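Local coordinates for molybdopterin synthase catalytic subunit (PDB 5MPO), which catalyses, as the large subunit of molybdopterin synthase, conversion of precursor Z into molybdopterin using sulfur from its thiocarboxylated partner protein, at residues C[110-114]-C[126-130]. Numbering follows the deposited sequence.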
ATOM      1  N   ILE C 110     -10.232  -7.242  -4.765  1.00 45.50           N
ATOM      2  CA  ILE C 110      -9.289  -7.710  -3.759  1.00 48.15           C
ATOM      3  C   ILE C 110      -8.905  -6.537  -2.868  1.00 48.77           C
ATOM      4  O   ILE C 110      -8.791  -5.408  -3.337  1.00 47.33           O
ATOM      5  CB  ILE C 110      -8.025  -8.420  -4.374  1.00 46.62           C
ATOM      6  CG1 ILE C 110      -7.075  -8.835  -3.280  1.00 50.36           C
ATOM      7  CG2 ILE C 110      -7.257  -7.546  -5.316  1.00 50.27           C
ATOM      8  CD1 ILE C 110      -6.229 -10.038  -3.578  1.00 51.81           C
ATOM      9  N   ILE C 111      -8.726  -6.810  -1.584  1.00 45.39           N
ATOM     10  CA  ILE C 111      -8.169  -5.828  -0.687  1.00 44.74           C
ATOM     11  C   ILE C 111      -7.303  -6.663   0.194  1.00 44.89           C
ATOM     12  O   ILE C 111      -7.757  -7.640   0.812  1.00 47.66           O
ATOM     13  CB  ILE C 111      -9.235  -5.079   0.139  1.00 45.05           C
ATOM     14  CG1 ILE C 111     -10.138  -4.221  -0.731  1.00 48.54           C
ATOM     15  CG2 ILE C 111      -8.641  -4.161   1.188  1.00 45.85           C
ATOM     16  CD1 ILE C 111     -11.300  -3.640   0.073  1.00 47.08           C
ATOM     17  N   ILE C 112      -6.039  -6.259   0.240  1.00 48.60           N
ATOM     18  CA  ILE C 112      -5.022  -6.802   1.131  1.00 45.34           C
ATOM     19  C   ILE C 112      -4.534  -5.673   2.021  1.00 45.53           C
ATOM     20  O   ILE C 112      -4.276  -4.546   1.551  1.00 45.97           O
ATOM     21  CB  ILE C 112      -3.840  -7.348   0.334  1.00 44.15           C
ATOM     22  CG1 ILE C 112      -4.286  -8.514  -0.553  1.00 48.96           C
ATOM     23  CG2 ILE C 112      -2.782  -7.857   1.284  1.00 47.78           C
ATOM     24  CD1 ILE C 112      -3.342  -8.876  -1.681  1.00 49.50           C
ATOM     25  N   ALA C 113      -4.424  -5.977   3.295  1.00 42.36           N
ATOM     26  CA  ALA C 113      -3.903  -5.062   4.259  1.00 41.34           C
ATOM     27  C   ALA C 113      -2.923  -5.788   5.209  1.00 43.20           C
ATOM     28  O   ALA C 113      -3.178  -6.917   5.603  1.00 47.02           O
ATOM     29  CB  ALA C 113      -5.058  -4.458   5.038  1.00 42.18           C
ATOM     30  N   VAL C 114      -1.844  -5.102   5.594  1.00 43.75           N
ATOM     31  CA  VAL C 114      -0.875  -5.578   6.580  1.00 43.42           C
ATOM     32  C   VAL C 114      -0.515  -4.472   7.523  1.00 44.27           C
ATOM     33  O   VAL C 114      -0.239  -3.367   7.056  1.00 45.47           O
ATOM     34  CB  VAL C 114       0.449  -6.061   5.906  1.00 44.54           C
ATOM     35  CG1 VAL C 114       1.404  -6.612   6.965  1.00 41.78           C
ATOM     36  CG2 VAL C 114       0.152  -7.143   4.876  1.00 45.10           C
ATOM     37  N   VAL C 126       2.792  -6.515   1.659  1.00 43.90           N
ATOM     38  CA  VAL C 126       1.625  -6.333   0.832  1.00 42.24           C
ATOM     39  C   VAL C 126       2.003  -6.651  -0.586  1.00 45.98           C
ATOM     40  O   VAL C 126       1.275  -7.336  -1.326  1.00 42.29           O
ATOM     41  CB  VAL C 126       1.073  -4.916   0.932  1.00 44.08           C
ATOM     42  CG1 VAL C 126       0.183  -4.574  -0.254  1.00 48.14           C
ATOM     43  CG2 VAL C 126       0.249  -4.797   2.194  1.00 45.25           C
ATOM     44  N   SER C 127       3.164  -6.168  -0.956  1.00 43.29           N
ATOM     45  CA  SER C 127       3.657  -6.380  -2.288  1.00 47.52           C
ATOM     46  C   SER C 127       3.876  -7.883  -2.582  1.00 42.38           C
ATOM     47  O   SER C 127       3.441  -8.364  -3.604  1.00 35.90           O
ATOM     48  CB  SER C 127       4.939  -5.581  -2.482  1.00 47.43           C
ATOM     49  OG  SER C 127       5.373  -5.722  -3.799  1.00 68.19           O
ATOM     50  N   TYR C 128       4.548  -8.595  -1.682  1.00 37.74           N
ATOM     51  CA  TYR C 128       4.695 -10.030  -1.793  1.00 42.76           C
ATOM     52  C   TYR C 128       3.321 -10.773  -1.810  1.00 46.30           C
ATOM     53  O   TYR C 128       3.163 -11.740  -2.521  1.00 44.24           O
ATOM     54  CB  TYR C 128       5.484 -10.580  -0.627  1.00 41.19           C
ATOM     55  CG  TYR C 128       5.571 -12.101  -0.647  1.00 43.74           C
ATOM     56  CD1 TYR C 128       6.506 -12.773  -1.499  1.00 42.25           C
ATOM     57  CD2 TYR C 128       4.725 -12.889   0.178  1.00 42.87           C
ATOM     58  CE1 TYR C 128       6.624 -14.157  -1.489  1.00 44.06           C
ATOM     59  CE2 TYR C 128       4.817 -14.297   0.177  1.00 37.25           C
ATOM     60  CZ  TYR C 128       5.749 -14.939  -0.652  1.00 41.40           C
ATOM     61  OH  TYR C 128       5.828 -16.329  -0.663  1.00 45.25           O
ATOM     62  N   ALA C 129       2.366 -10.305  -1.015  1.00 42.92           N
ATOM     63  CA  ALA C 129       1.070 -10.926  -0.965  1.00 43.05           C
ATOM     64  C   ALA C 129       0.337 -10.843  -2.325  1.00 43.69           C
ATOM     65  O   ALA C 129      -0.096 -11.866  -2.845  1.00 51.00           O
ATOM     66  CB  ALA C 129       0.243 -10.326   0.145  1.00 39.55           C
ATOM     67  N   ILE C 130       0.189  -9.660  -2.888  1.00 44.06           N
ATOM     68  CA  ILE C 130      -0.485  -9.543  -4.168  1.00 45.51           C
ATOM     69  C   ILE C 130       0.240 -10.281  -5.310  1.00 45.28           C
ATOM     70  O   ILE C 130      -0.391 -10.929  -6.112  1.00 54.51           O
ATOM     71  CB  ILE C 130      -0.811  -8.084  -4.557  1.00 48.30           C
ATOM     72  CG1 ILE C 130      -1.671  -8.066  -5.836  1.00 48.02           C
ATOM     73  CG2 ILE C 130       0.442  -7.237  -4.791  1.00 57.41           C
ATOM     74  CD1 ILE C 130      -3.031  -8.771  -5.684  1.00 48.64           C
TER
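Strand 110-114 and helix segment 126-130 run roughly antiparallel, their axes 8.7 Å apart at closest approach and their N-to-C directions 146° apart, and the nearest pair of alpha carbons is CA of Val-114 and CA of Val-126, 6.3 Å apart. Three alternate strand residues, Ile-110, Ile-112 and Val-114, direct their CB atoms at the helix. At the Val-114 end, the valine side chains lie alongside each other, pointing opposite ways, with CG2 of Val-114 3.6 Å from CG2 of Val-126. Ile-112 spreads its two branches over three helix residues. Its CG2 faces CB of Ala-129 at 4.1 Å and, more distantly, CG2 of Val-126, while its CD1 rests on the backbone N and CA of Ile-130, 3.8 Å from each. That polar N has its own acceptor in the carbonyl O of Val-126, at 3.0 Å. Ile-130 has CG1 anti to its backbone N (chi1 -173°), and rotation about CB-CG1 (chi2 62°) turns CD1 back to the strand, where it meets the CD1 atoms of both Ile-110 and Ile-112, each at 4.0 Å.

Ile-110, Ile-112 and Val-114 pair by backbone hydrogen bonds with Gly-51, Phe-49 and Ser-47 of strand 45-52, while Ile-111 and Ala-113 pair with strand 91-99. Because Ile-110, Ile-112 and Val-114 face helix 119-136 whereas the intervening Ile-111 and Ala-113 touch helix 31-38, the two helices cover opposite faces of the mixed sheet. The helix also approaches the second subunit, where Ile-130 packs on Arg-119 of that copy.

No hydrogen bond joins the segments, and all the residues in contact are buried, so cohesion here comes from apolar packing of methyl groups. The packing joins helix 119-136 to the sheet about one turn before Lys-134, a predicted substrate-binding residue.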